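Local coordinates for protein putative acetyltransferase Ta0821 (PDB 3C26) that probably acts as an acyltransferase of the GNAT family, transferring an acyl group to an acceptor that is not known, at residues 73-78 with 107-112; 217-222 with 226-231; 47-50 with 55-58; 197-202 with 206-211; 65-70 with 94-99. One frame throughout, in Å; residues are numbered along the deposited sequence.

Interaction 1 (73-78 with 107-112); sequences ATIHME and QETIQF. With EDO (1,2-ethanediol), chain E.
Ile75 and Met77 on strand 70-79 meet Thr109 and Phe112 on helix 101-113. This is the strand-against-helix layer of the GNAT fold. The two short segments run at 32° to each other, with axes 10.5 Å apart. Ile75 leans across Thr109, and its CG2 branch lies 3.4 Å from Thr109 OG1. That hydroxyl is hydrogen-bonded to the carbonyl O of Ile105 in its own helix. Met77, a selenomethionine, is extended beyond CG and reaches toward Thr109, its CE 3.8 Å from Thr109 OG1. The Met77 side chain crosses Phe112 obliquely. Phe112 has CG anti to its backbone N (chi1 -180°), which carries the ring across to the strand. Tyr63 and Lys116 also touch that ring. His76 points to the other side of the strand, where its ring stacks with Trp56. It makes a nearly straight hydrogen bond, His76 ND1 to ethanediol O2 2.5 Å, with a molecule probably from the crystallisation liquor. The selenium of Met77 does not sit over the Phe112 face. It forms a Met-aromatic contact at the edge: Met77 SE is 3.7 Å from Phe112 CE2 and 76° off the ring normal.

Interaction 2 (217-222 with 226-231); sequences LFVNDS and SSFIEK
Phe228 reaches from helix 225-232 to Leu217 and Val219 on strand 214-221. It is the single helix side chain that carries this contact. With chi1 at -175° the ring extends away from the backbone N, across to the strand. The packed part is apolar. Leu217 CD2 approaches the ring edge, near its plane, at 4.1 Å from Phe228 CE2. Val219 CG2 comes obliquely to the same carbon, 4.3 Å from Phe228 CE2. Leu217 and Val219 are alternate residues, so both point to the helix. Phe218 between them points away from the helix; its ring stacks with Tyr242 and meets Trp179 edge-to-face. The loose part lies at the strand end. There Ser222 OG is 4.5 Å from Phe228 CB, and the hydroxyl is engaged by the backbone N of Asp224. On the solvent side of the helix, Ser227, Glu230 and Lys231 are exposed. Glu230 pairs there with Arg233. Near its end the strand has a classic beta bulge, Asn220 and Asp221 opposite Phe205. The helix packs over strands 204-211, 214-221 and 237-243, touching Val206 and Phe241, and it links the parallel neighbours 214-221 and 237-243.

Interaction 3 (47-50 with 55-58); sequences DYVD and RWVN
Trp56 folds back on Tyr48 and Val49, about two turns earlier in the same helix, 45-58. The contact is an intrahelical one, in the helical region between the first two main strands of the GNAT fold. In many relatives this region helps to line the acceptor site, but no such role is established here. Along the second segment, Arg55 comes first. Its NH2 has a weak hydrogen bond to the carbonyl O of Lys51. Trp56 follows and carries the contact. Its CG stands opposite the carbonyl carbon (chi1 -74°), and the indole swings back toward the start of the helix. The six-membered ring leads. Its CZ3 atom is 4.0 Å from Val49 CG1, and its CZ2 atom is 3.9 Å from Tyr48 CE2. Both side chains run at about a right angle to that of Trp56. Their contact atoms reach the indole neither squarely over a face nor at its edge. Tyr48 also has a ring partner outside the helix, stacking with Trp179. Val57 turns from this pair to pack on Ile16, Ile19 and Val62. Asn58 ends the helix and also touches Ile16. The phenol end of Tyr48 still borders the indole, with Tyr48 OH 4.0 Å from Trp56 CZ2.

Interaction 4 (197-202 with 206-211); sequences NLIVDG and VYFDIY
Ile199 meets Val206 and Phe208 at the apolar centre of a beta hairpin formed by strands 198-200 and 204-211. Ile199 and Val206 are an antiparallel hydrogen-bonded pair. Their side chains stand together on one face of the sheet, with Ile199 CB 4.2 Å from Val206 CB. Ile199 crosses Phe208 at about a right angle and sets its CG1 atom 3.9 Å from Phe208 CE2. Leu161 covers both Ile199 and Phe208. The other face holds Leu198 and Tyr207, a non-hydrogen-bonded pair. Leu198 CD2 lies near the plane of the Tyr207 ring, at its edge, and is 4.1 Å from Tyr207 CB. Phe208 takes the crowded first torsion (chi1 67°), with CG between the backbone N and the carbonyl carbon. This puts its ring beneath the backbone of Asn197. The result is a CH-pi contact, with Asn197 CA 4.0 Å from the ring centroid and 20° off the normal. The backbone then ties the strands. Ile199 N and O both pair with Val206, and Phe208 N gives a bond to Asn197 O. At the outer polar edge, Asp209 is held by a salt bridge to Lys51. Asn197 finishes the ladder with its side chain. Asn197 N is 5.4 Å from Phe208 O, and the side-chain amide is the donor to that carbonyl. Asn197 ND2 bonds Phe208 O at 2.7 Å with an angle of 170°, and the acceptor lies in the amide plane.

Interaction 5 (65-70 with 94-99); sequences LRVSGR and PEYRGS
Tyr96 sets its phenol end at the edge of the Arg70 guanidinium, near that group's plane. The contact joins two surface turns of the GNAT fold. One is the hairpin between strands 62-67 and 70-79. The other is the loop before helix 101-113. In GNAT relatives the loop leading into this helix carries the pyrophosphate-binding motif for acetyl-CoA; the position here is consistent with that, but no cofactor is bound. The two side chains cross at about a right angle, with the flat groups 32° apart, and Tyr96 OH is 4.1 Å from Arg70 NH1. Val67 O lies over one face of the Arg70 guanidinium, above its centre and 3.5 Å from its plane. A bend at chi3 (-71°) helps to fold the arginine back over its own turn. In the other segment, Arg97 similarly has one guanidinium face over Pro94 CB. Val67 CG2 is a loose van der Waals neighbour, 4.2 Å from Tyr96 OH. Val72 and Leu101 also pack on Tyr96. The hairpin closes with a type I' turn from Val67 to Arg70, and backbone bonds join these two residues in both directions. Arg66 NH1 braces it by bonding Gly69 O from above the carbonyl plane, while Asp9 and Asp15 form salt bridges with the same guanidinium. The facing loop makes a type II turn from Tyr96 to Ser99, with Gly98 at positive phi. Two donors of Ser99 grip one carbonyl: Ser99 N is 3.1 Å from Tyr96 O, and Ser99 OG is 2.5 Å from Tyr96 O, in the carbonyl plane.

In the fold
Interactions 3, 5 and 1 lie in the part matched to the GNAT family. Interaction 3 closes first along the chain. The segments of interactions 1 and 5 alternate along the chain; their strands 62-67 and 70-79 are neighbours, and 94-99 leads into helix 101-113. Their centres are about 15 Å apart. Interactions 3 and 1 touch, with centres about 16 Å apart. Interactions 4 and 2 come later and share adjacent strands 204-211 and 214-221, with centres about 10 Å apart. Two groups, 1 with 5 and 2 with 4, thus lie on opposite sides of the chain's centre, with interaction 3 touching both. C-terminal strand 258-265 pairs between strands 119-125 and 141-153.

Interaction 1 (73-78 with 107-112)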
# COMPACT_ATOMS: atom_id res chain seq x y z
N ALA A 73 -12.31 20.66 13.75
CA ALA A 73 -12.53 19.67 12.66
C ALA A 73 -13.28 20.32 11.51
O ALA A 73 -14.05 21.31 11.68
CB ALA A 73 -13.32 18.47 13.15
N THR A 74 -13.03 19.78 10.32
CA THR A 74 -13.75 20.25 9.13
C THR A 74 -14.43 19.11 8.43
O THR A 74 -14.03 17.94 8.54
CB THR A 74 -12.78 20.90 8.08
OG1 THR A 74 -11.80 19.93 7.63
CG2 THR A 74 -12.05 22.11 8.66
N ILE A 75 -15.48 19.47 7.72
CA ILE A 75 -16.08 18.61 6.71
C ILE A 75 -16.54 19.50 5.55
O ILE A 75 -17.12 20.56 5.78
CB ILE A 75 -17.29 17.75 7.24
CG1 ILE A 75 -17.77 16.77 6.19
CG2 ILE A 75 -18.50 18.64 7.57
CD1 ILE A 75 -17.02 15.54 6.11
N HIS A 76 -16.25 19.06 4.31
CA HIS A 76 -16.75 19.72 3.10
C HIS A 76 -18.02 19.01 2.59
O HIS A 76 -18.11 17.80 2.62
CB HIS A 76 -15.67 19.73 2.00
CG HIS A 76 -16.13 20.33 0.69
ND1 HIS A 76 -16.14 19.62 -0.50
CD2 HIS A 76 -16.59 21.57 0.39
CE1 HIS A 76 -16.61 20.40 -1.46
NE2 HIS A 76 -16.87 21.59 -0.95
N MSE A 77 -19.00 19.79 2.14
CA MSE A 77 -20.20 19.25 1.51
C MSE A 77 -20.49 19.96 0.18
O MSE A 77 -20.38 21.17 0.04
CB MSE A 77 -21.45 19.48 2.37
CG MSE A 77 -21.35 19.13 3.78
SE MSE A 77 -22.88 19.95 4.73
CE MSE A 77 -21.98 19.86 6.44
N GLU A 78 -20.89 19.19 -0.81
CA GLU A 78 -21.21 19.79 -2.07
C GLU A 78 -22.32 19.05 -2.78
O GLU A 78 -22.19 17.87 -3.09
CB GLU A 78 -19.97 19.88 -2.97
CG GLU A 78 -20.33 20.50 -4.30
CD GLU A 78 -19.16 20.94 -5.11
OE1 GLU A 78 -18.14 21.33 -4.52
OE2 GLU A 78 -19.27 20.90 -6.35
N GLN A 107 -21.87 12.52 12.14
CA GLN A 107 -23.24 12.46 12.71
C GLN A 107 -23.96 13.82 12.62
O GLN A 107 -25.15 13.88 12.32
CB GLN A 107 -23.24 11.95 14.14
CG GLN A 107 -22.70 10.55 14.27
CD GLN A 107 -22.60 10.11 15.72
OE1 GLN A 107 -21.87 10.70 16.52
NE2 GLN A 107 -23.29 9.05 16.04
N GLU A 108 -23.24 14.91 12.89
CA GLU A 108 -23.85 16.22 12.77
C GLU A 108 -24.19 16.47 11.34
O GLU A 108 -25.24 17.03 11.02
CB GLU A 108 -22.91 17.33 13.23
CG GLU A 108 -22.59 17.24 14.65
CD GLU A 108 -23.69 17.77 15.53
OE1 GLU A 108 -24.66 18.39 15.02
OE2 GLU A 108 -23.58 17.59 16.76
N THR A 109 -23.28 16.09 10.45
CA THR A 109 -23.51 16.23 9.01
C THR A 109 -24.75 15.43 8.52
O THR A 109 -25.58 15.94 7.76
CB THR A 109 -22.25 15.87 8.18
OG1 THR A 109 -21.18 16.76 8.54
CG2 THR A 109 -22.48 15.97 6.65
N ILE A 110 -24.92 14.19 8.98
CA ILE A 110 -26.06 13.38 8.50
C ILE A 110 -27.36 14.03 8.90
O ILE A 110 -28.32 14.10 8.13
CB ILE A 110 -25.99 11.90 8.99
CG1 ILE A 110 -24.80 11.22 8.29
CG2 ILE A 110 -27.32 11.15 8.73
CD1 ILE A 110 -24.24 10.03 9.02
N GLN A 111 -27.36 14.56 10.11
CA GLN A 111 -28.55 15.21 10.68
C GLN A 111 -28.86 16.50 9.94
O GLN A 111 -29.99 16.75 9.54
CB GLN A 111 -28.39 15.47 12.18
CG GLN A 111 -29.48 16.38 12.71
CD GLN A 111 -30.03 15.97 14.08
OE1 GLN A 111 -29.53 15.04 14.71
NE2 GLN A 111 -31.07 16.65 14.53
N PHE A 112 -27.81 17.28 9.75
CA PHE A 112 -27.87 18.54 9.02
C PHE A 112 -28.37 18.42 7.57
O PHE A 112 -28.99 19.35 7.06
CB PHE A 112 -26.46 19.16 8.98
CG PHE A 112 -26.37 20.47 8.25
CD1 PHE A 112 -26.91 21.61 8.80
CD2 PHE A 112 -25.67 20.58 7.05
CE1 PHE A 112 -26.80 22.84 8.16
CE2 PHE A 112 -25.58 21.78 6.40
CZ PHE A 112 -26.15 22.92 6.95
C1 EDO E . -16.03 16.46 -2.69
O1 EDO E . -15.97 17.79 -3.19
C2 EDO E . -15.05 16.33 -1.55
O2 EDO E . -15.40 17.20 -0.50

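Interaction 2 (217-222 with 226-231)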
# COMPACT_ATOMS: atom_id res chain seq x y z
N LEU A 217 -5.69 11.58 -13.36
CA LEU A 217 -6.65 11.14 -14.35
C LEU A 217 -7.56 10.10 -13.77
O LEU A 217 -7.11 9.11 -13.22
CB LEU A 217 -5.96 10.59 -15.64
CG LEU A 217 -4.93 11.60 -16.24
CD1 LEU A 217 -3.51 11.34 -15.75
CD2 LEU A 217 -4.98 11.56 -17.78
N PHE A 218 -8.85 10.36 -13.86
CA PHE A 218 -9.87 9.43 -13.43
C PHE A 218 -10.50 8.74 -14.64
O PHE A 218 -11.26 9.33 -15.42
CB PHE A 218 -10.96 10.14 -12.65
CG PHE A 218 -10.56 10.53 -11.31
CD1 PHE A 218 -9.68 11.58 -11.10
CD2 PHE A 218 -11.01 9.81 -10.21
CE1 PHE A 218 -9.31 11.94 -9.83
CE2 PHE A 218 -10.65 10.18 -8.90
CZ PHE A 218 -9.79 11.22 -8.72
N VAL A 219 -10.20 7.47 -14.78
CA VAL A 219 -10.67 6.71 -15.94
C VAL A 219 -11.97 6.06 -15.59
O VAL A 219 -12.02 5.02 -14.95
CB VAL A 219 -9.66 5.70 -16.40
CG1 VAL A 219 -10.10 5.01 -17.73
CG2 VAL A 219 -8.34 6.41 -16.58
N ASN A 220 -13.03 6.72 -16.02
CA ASN A 220 -14.42 6.29 -15.80
C ASN A 220 -14.93 5.24 -16.78
O ASN A 220 -15.86 4.49 -16.49
CB ASN A 220 -15.34 7.51 -15.83
CG ASN A 220 -15.15 8.42 -14.61
OD1 ASN A 220 -15.30 7.98 -13.49
ND2 ASN A 220 -14.80 9.69 -14.84
N ASP A 221 -14.32 5.26 -17.96
CA ASP A 221 -14.64 4.33 -19.04
C ASP A 221 -13.58 4.39 -20.13
O ASP A 221 -12.93 5.42 -20.37
CB ASP A 221 -16.03 4.57 -19.66
CG ASP A 221 -16.59 3.30 -20.37
OD1 ASP A 221 -15.84 2.28 -20.49
OD2 ASP A 221 -17.79 3.33 -20.74
N SER A 222 -13.38 3.25 -20.75
CA SER A 222 -12.44 3.14 -21.87
C SER A 222 -12.61 1.81 -22.58
O SER A 222 -12.86 0.81 -21.91
CB SER A 222 -10.99 3.27 -21.41
OG SER A 222 -10.15 3.05 -22.54
N SER A 226 -5.59 -0.09 -20.92
CA SER A 226 -4.11 -0.31 -21.00
C SER A 226 -3.44 0.68 -21.94
O SER A 226 -2.42 1.27 -21.61
CB SER A 226 -3.77 -1.72 -21.48
OG SER A 226 -4.20 -2.67 -20.53
N SER A 227 -4.03 0.87 -23.11
CA SER A 227 -3.42 1.77 -24.12
C SER A 227 -3.49 3.21 -23.68
O SER A 227 -2.57 4.01 -23.91
CB SER A 227 -4.10 1.66 -25.49
OG SER A 227 -3.69 0.49 -26.15
N PHE A 228 -4.60 3.54 -23.03
CA PHE A 228 -4.79 4.90 -22.53
C PHE A 228 -3.70 5.22 -21.49
O PHE A 228 -3.08 6.29 -21.48
CB PHE A 228 -6.20 5.10 -21.95
CG PHE A 228 -6.44 6.52 -21.54
CD1 PHE A 228 -6.91 7.44 -22.45
CD2 PHE A 228 -6.10 6.95 -20.25
CE1 PHE A 228 -7.09 8.78 -22.07
CE2 PHE A 228 -6.25 8.26 -19.88
CZ PHE A 228 -6.74 9.19 -20.79
N ILE A 229 -3.44 4.28 -20.61
CA ILE A 229 -2.44 4.50 -19.58
C ILE A 229 -1.05 4.55 -20.17
O ILE A 229 -0.22 5.37 -19.79
CB ILE A 229 -2.49 3.40 -18.51
CG1 ILE A 229 -3.69 3.63 -17.61
CG2 ILE A 229 -1.23 3.42 -17.70
CD1 ILE A 229 -4.01 2.46 -16.80
N GLU A 230 -0.79 3.63 -21.08
CA GLU A 230 0.55 3.52 -21.68
C GLU A 230 0.93 4.80 -22.41
O GLU A 230 2.08 5.23 -22.39
CB GLU A 230 0.65 2.33 -22.61
CG GLU A 230 1.93 2.32 -23.43
CD GLU A 230 3.17 2.13 -22.56
OE1 GLU A 230 3.01 1.70 -21.40
OE2 GLU A 230 4.30 2.39 -23.05
N LYS A 231 -0.07 5.44 -23.02
CA LYS A 231 0.14 6.70 -23.76
C LYS A 231 0.43 7.91 -22.89
O LYS A 231 1.33 8.70 -23.18
CB LYS A 231 -1.10 7.08 -24.57
CG LYS A 231 -1.04 8.49 -25.15
CD LYS A 231 -2.16 8.77 -26.18

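Interaction 3 (47-50 with 55-58)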
# COMPACT_ATOMS: atom_id res chain seq x y z
N ASP A 47 -3.37 16.06 -1.41
CA ASP A 47 -2.79 17.18 -2.13
C ASP A 47 -3.89 17.97 -2.81
O ASP A 47 -3.78 19.19 -2.99
CB ASP A 47 -1.82 16.71 -3.22
CG ASP A 47 -0.62 15.93 -2.66
OD1 ASP A 47 0.13 16.44 -1.82
OD2 ASP A 47 -0.48 14.79 -3.07
N TYR A 48 -4.92 17.26 -3.26
CA TYR A 48 -6.09 17.89 -3.87
C TYR A 48 -6.74 18.79 -2.84
O TYR A 48 -6.94 19.96 -3.04
CB TYR A 48 -7.15 16.87 -4.36
CG TYR A 48 -8.45 17.57 -4.80
CD1 TYR A 48 -8.50 18.35 -5.95
CD2 TYR A 48 -9.61 17.47 -4.05
CE1 TYR A 48 -9.66 19.00 -6.34
CE2 TYR A 48 -10.77 18.10 -4.44
CZ TYR A 48 -10.80 18.87 -5.57
OH TYR A 48 -11.97 19.49 -5.95
N VAL A 49 -7.15 18.19 -1.74
CA VAL A 49 -7.86 18.95 -0.69
C VAL A 49 -6.98 20.13 -0.19
O VAL A 49 -7.46 21.23 0.11
CB VAL A 49 -8.32 18.01 0.47
CG1 VAL A 49 -8.96 18.86 1.63
CG2 VAL A 49 -9.32 16.88 0.00
N ASP A 50 -5.67 19.92 -0.14
CA ASP A 50 -4.79 20.97 0.35
C ASP A 50 -4.93 22.16 -0.60
O ASP A 50 -4.88 23.32 -0.22
CB ASP A 50 -3.32 20.60 0.31
CG ASP A 50 -2.87 19.74 1.44
OD1 ASP A 50 -3.60 19.53 2.44
OD2 ASP A 50 -1.71 19.32 1.32
N ARG A 55 -10.51 27.74 -0.80
CA ARG A 55 -11.60 28.14 -1.72
C ARG A 55 -12.95 27.69 -1.19
O ARG A 55 -13.93 28.45 -1.15
CB ARG A 55 -11.37 27.60 -3.15
CG ARG A 55 -10.51 28.53 -4.00
CD ARG A 55 -10.10 28.00 -5.37
NE ARG A 55 -8.98 27.05 -5.35
CZ ARG A 55 -8.58 26.35 -6.41
NH1 ARG A 55 -9.23 26.48 -7.56
NH2 ARG A 55 -7.57 25.50 -6.33
N TRP A 56 -12.99 26.45 -0.75
CA TRP A 56 -14.20 25.88 -0.18
C TRP A 56 -14.71 26.66 0.99
O TRP A 56 -15.89 26.90 1.09
CB TRP A 56 -13.96 24.45 0.30
CG TRP A 56 -13.83 23.41 -0.81
CD1 TRP A 56 -14.24 23.56 -2.11
CD2 TRP A 56 -13.39 22.06 -0.69
NE1 TRP A 56 -14.05 22.39 -2.79
CE2 TRP A 56 -13.51 21.46 -1.95
CE3 TRP A 56 -12.89 21.30 0.38
CZ2 TRP A 56 -13.16 20.13 -2.17
CZ3 TRP A 56 -12.53 19.97 0.13
CH2 TRP A 56 -12.69 19.40 -1.11
N VAL A 57 -13.79 26.96 1.92
CA VAL A 57 -14.11 27.72 3.15
C VAL A 57 -14.71 29.05 2.78
O VAL A 57 -15.72 29.49 3.32
CB VAL A 57 -12.88 27.92 4.12
CG1 VAL A 57 -13.26 28.81 5.29
CG2 VAL A 57 -12.32 26.56 4.60
N ASN A 58 -14.09 29.68 1.79
CA ASN A 58 -14.54 30.99 1.30
C ASN A 58 -15.89 30.94 0.58
O ASN A 58 -16.62 31.92 0.56
CB ASN A 58 -13.48 31.63 0.41
CG ASN A 58 -12.36 32.26 1.21
OD1 ASN A 58 -12.61 32.86 2.24
ND2 ASN A 58 -11.13 32.19 0.70

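Interaction 4 (197-202 with 206-211)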
# COMPACT_ATOMS: atom_id res chain seq x y z
N ASN A 197 -11.93 19.79 -18.82
CA ASN A 197 -11.24 18.76 -18.06
C ASN A 197 -11.71 17.36 -18.41
O ASN A 197 -11.51 16.46 -17.65
CB ASN A 197 -11.43 18.95 -16.55
CG ASN A 197 -10.70 20.16 -16.02
OD1 ASN A 197 -11.17 21.27 -16.15
ND2 ASN A 197 -9.56 19.94 -15.38
N LEU A 198 -12.34 17.20 -19.56
CA LEU A 198 -12.82 15.90 -19.98
C LEU A 198 -12.29 15.48 -21.34
O LEU A 198 -12.10 16.27 -22.27
CB LEU A 198 -14.36 15.90 -19.98
CG LEU A 198 -15.00 15.93 -18.60
CD1 LEU A 198 -16.43 16.49 -18.63
CD2 LEU A 198 -15.00 14.51 -18.01
N ILE A 199 -12.02 14.18 -21.41
CA ILE A 199 -11.67 13.49 -22.64
C ILE A 199 -12.80 12.49 -22.79
O ILE A 199 -12.89 11.51 -22.04
CB ILE A 199 -10.33 12.78 -22.60
CG1 ILE A 199 -9.20 13.79 -22.38
CG2 ILE A 199 -10.10 12.00 -23.88
CD1 ILE A 199 -7.85 13.16 -22.25
N VAL A 200 -13.73 12.82 -23.68
CA VAL A 200 -14.91 11.99 -23.91
C VAL A 200 -15.07 11.73 -25.38
O VAL A 200 -15.10 12.65 -26.21
CB VAL A 200 -16.21 12.64 -23.39
CG1 VAL A 200 -17.42 11.74 -23.74
CG2 VAL A 200 -16.12 12.86 -21.90
N ASP A 201 -15.14 10.45 -25.70
CA ASP A 201 -15.23 10.03 -27.09
C ASP A 201 -15.50 8.53 -27.16
O ASP A 201 -14.63 7.70 -26.90
CB ASP A 201 -13.91 10.35 -27.76
CG ASP A 201 -13.97 10.28 -29.25
OD1 ASP A 201 -15.07 10.15 -29.81
OD2 ASP A 201 -12.90 10.39 -29.86
N GLY A 202 -16.72 8.21 -27.53
CA GLY A 202 -17.15 6.82 -27.63
C GLY A 202 -17.28 6.20 -26.26
O GLY A 202 -18.18 6.57 -25.49
N VAL A 206 -12.79 10.19 -19.48
CA VAL A 206 -11.73 10.51 -18.54
C VAL A 206 -11.78 11.97 -18.05
O VAL A 206 -11.87 12.93 -18.80
CB VAL A 206 -10.31 10.27 -19.19
CG1 VAL A 206 -9.17 10.57 -18.22
CG2 VAL A 206 -10.19 8.86 -19.70
N TYR A 207 -11.73 12.08 -16.75
CA TYR A 207 -11.62 13.38 -16.11
C TYR A 207 -10.16 13.58 -15.69
O TYR A 207 -9.56 12.71 -15.07
CB TYR A 207 -12.55 13.47 -14.90
CG TYR A 207 -12.36 14.78 -14.19
CD1 TYR A 207 -13.02 15.92 -14.60
CD2 TYR A 207 -11.43 14.89 -13.17
CE1 TYR A 207 -12.80 17.14 -13.95
CE2 TYR A 207 -11.18 16.08 -12.55
CZ TYR A 207 -11.85 17.20 -12.93
OH TYR A 207 -11.54 18.36 -12.26
N PHE A 208 -9.59 14.72 -16.06
CA PHE A 208 -8.22 15.05 -15.70
C PHE A 208 -8.08 16.39 -14.97
O PHE A 208 -8.87 17.30 -15.14
CB PHE A 208 -7.25 14.98 -16.91
CG PHE A 208 -7.49 16.02 -17.93
CD1 PHE A 208 -6.88 17.27 -17.84
CD2 PHE A 208 -8.28 15.74 -19.03
CE1 PHE A 208 -7.14 18.24 -18.78
CE2 PHE A 208 -8.52 16.71 -19.95
CZ PHE A 208 -7.92 17.96 -19.84
N ASP A 209 -7.05 16.44 -14.12
CA ASP A 209 -6.73 17.60 -13.31
C ASP A 209 -5.21 17.75 -13.26
O ASP A 209 -4.51 16.97 -12.65
CB ASP A 209 -7.32 17.46 -11.89
CG ASP A 209 -7.13 18.71 -11.04
OD1 ASP A 209 -6.72 19.73 -11.58
OD2 ASP A 209 -7.38 18.66 -9.82
N ILE A 210 -4.75 18.72 -14.03
CA ILE A 210 -3.34 19.08 -14.12
C ILE A 210 -3.06 20.02 -12.96
O ILE A 210 -3.79 21.00 -12.75
CB ILE A 210 -3.06 19.85 -15.40
CG1 ILE A 210 -3.37 18.99 -16.62
CG2 ILE A 210 -1.63 20.44 -15.38
CD1 ILE A 210 -3.17 19.73 -17.91
N TYR A 211 -1.99 19.74 -12.23
CA TYR A 211 -1.66 20.59 -11.08
C TYR A 211 -0.18 20.84 -11.06
O TYR A 211 0.52 20.37 -11.95
CB TYR A 211 -2.17 19.98 -9.76
CG TYR A 211 -1.60 18.59 -9.44
CD1 TYR A 211 -0.43 18.46 -8.71
CD2 TYR A 211 -2.25 17.45 -9.84
CE1 TYR A 211 0.10 17.24 -8.43
CE2 TYR A 211 -1.70 16.19 -9.58
CZ TYR A 211 -0.55 16.10 -8.85
OH TYR A 211 0.02 14.88 -8.56

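Interaction 5 (65-70 with 94-99)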
# COMPACT_ATOMS: atom_id res chain seq x y z
N LEU A 65 -16.60 21.70 13.53
CA LEU A 65 -16.88 21.51 14.94
C LEU A 65 -16.05 22.55 15.66
O LEU A 65 -14.87 22.75 15.34
CB LEU A 65 -16.54 20.09 15.43
CG LEU A 65 -17.53 18.98 15.10
CD1 LEU A 65 -17.05 17.71 15.79
CD2 LEU A 65 -18.85 19.33 15.56
N ARG A 66 -16.69 23.24 16.60
CA ARG A 66 -16.02 24.28 17.38
C ARG A 66 -16.03 23.98 18.86
O ARG A 66 -17.02 23.49 19.40
CB ARG A 66 -16.71 25.64 17.24
CG ARG A 66 -16.78 26.20 15.85
CD ARG A 66 -17.21 27.66 15.92
NE ARG A 66 -17.48 28.11 14.57
CZ ARG A 66 -16.56 28.62 13.77
NH1 ARG A 66 -15.34 28.78 14.21
NH2 ARG A 66 -16.88 28.97 12.54
N VAL A 67 -14.90 24.29 19.47
CA VAL A 67 -14.73 24.27 20.92
C VAL A 67 -14.44 25.71 21.34
O VAL A 67 -13.45 26.31 20.96
CB VAL A 67 -13.58 23.38 21.33
CG1 VAL A 67 -13.26 23.61 22.81
CG2 VAL A 67 -13.91 21.87 20.99
N SER A 68 -15.36 26.27 22.11
CA SER A 68 -15.24 27.66 22.55
C SER A 68 -14.87 28.58 21.39
O SER A 68 -13.96 29.41 21.48
CB SER A 68 -14.22 27.78 23.68
OG SER A 68 -14.34 26.68 24.60
N GLY A 69 -15.59 28.38 20.29
CA GLY A 69 -15.50 29.22 19.09
C GLY A 69 -14.35 28.85 18.19
O GLY A 69 -14.22 29.38 17.09
N ARG A 70 -13.49 27.97 18.69
CA ARG A 70 -12.29 27.56 17.92
C ARG A 70 -12.57 26.35 17.06
O ARG A 70 -13.07 25.37 17.56
CB ARG A 70 -11.09 27.23 18.83
CG ARG A 70 -10.38 28.43 19.48
CD ARG A 70 -9.30 27.95 20.47
NE ARG A 70 -9.89 27.36 21.68
CZ ARG A 70 -10.03 26.06 21.90
NH1 ARG A 70 -9.62 25.17 20.99
NH2 ARG A 70 -10.61 25.67 23.02
N PRO A 94 -4.39 18.50 14.84
CA PRO A 94 -3.56 17.34 15.15
C PRO A 94 -3.59 16.87 16.60
O PRO A 94 -3.33 15.70 16.88
CB PRO A 94 -2.17 17.78 14.73
CG PRO A 94 -2.40 18.87 13.82
CD PRO A 94 -3.60 19.58 14.26
N GLU A 95 -3.97 17.76 17.49
CA GLU A 95 -4.14 17.42 18.94
C GLU A 95 -5.32 16.49 19.20
O GLU A 95 -5.45 15.93 20.28
CB GLU A 95 -4.39 18.68 19.77
CG GLU A 95 -3.23 19.57 19.85
CD GLU A 95 -2.32 19.16 20.98
OE1 GLU A 95 -2.72 19.38 22.16
OE2 GLU A 95 -1.20 18.65 20.68
N TYR A 96 -6.17 16.33 18.20
CA TYR A 96 -7.43 15.59 18.40
C TYR A 96 -7.46 14.26 17.66
O TYR A 96 -8.49 13.58 17.55
CB TYR A 96 -8.61 16.43 17.93
CG TYR A 96 -8.89 17.68 18.75
CD1 TYR A 96 -8.07 18.81 18.65
CD2 TYR A 96 -9.98 17.74 19.62
CE1 TYR A 96 -8.34 19.95 19.40
CE2 TYR A 96 -10.24 18.87 20.36
CZ TYR A 96 -9.43 19.97 20.24
OH TYR A 96 -9.74 21.10 21.00
N ARG A 97 -6.31 13.88 17.16
CA ARG A 97 -6.20 12.58 16.48
C ARG A 97 -6.53 11.47 17.46
O ARG A 97 -6.11 11.50 18.62
CB ARG A 97 -4.80 12.35 15.89
CG ARG A 97 -4.45 13.33 14.85
CD ARG A 97 -3.06 13.09 14.31
NE ARG A 97 -2.08 13.48 15.31
CZ ARG A 97 -0.79 13.66 15.05
NH1 ARG A 97 -0.34 13.51 13.81
NH2 ARG A 97 0.03 14.00 16.03
N GLY A 98 -7.29 10.48 16.98
CA GLY A 98 -7.66 9.32 17.82
C GLY A 98 -8.91 9.58 18.62
O GLY A 98 -9.44 8.71 19.30
N SER A 99 -9.39 10.82 18.55
CA SER A 99 -10.63 11.17 19.24
C SER A 99 -11.80 10.65 18.40
O SER A 99 -11.61 9.90 17.46
CB SER A 99 -10.78 12.67 19.40
OG SER A 99 -10.94 13.28 18.12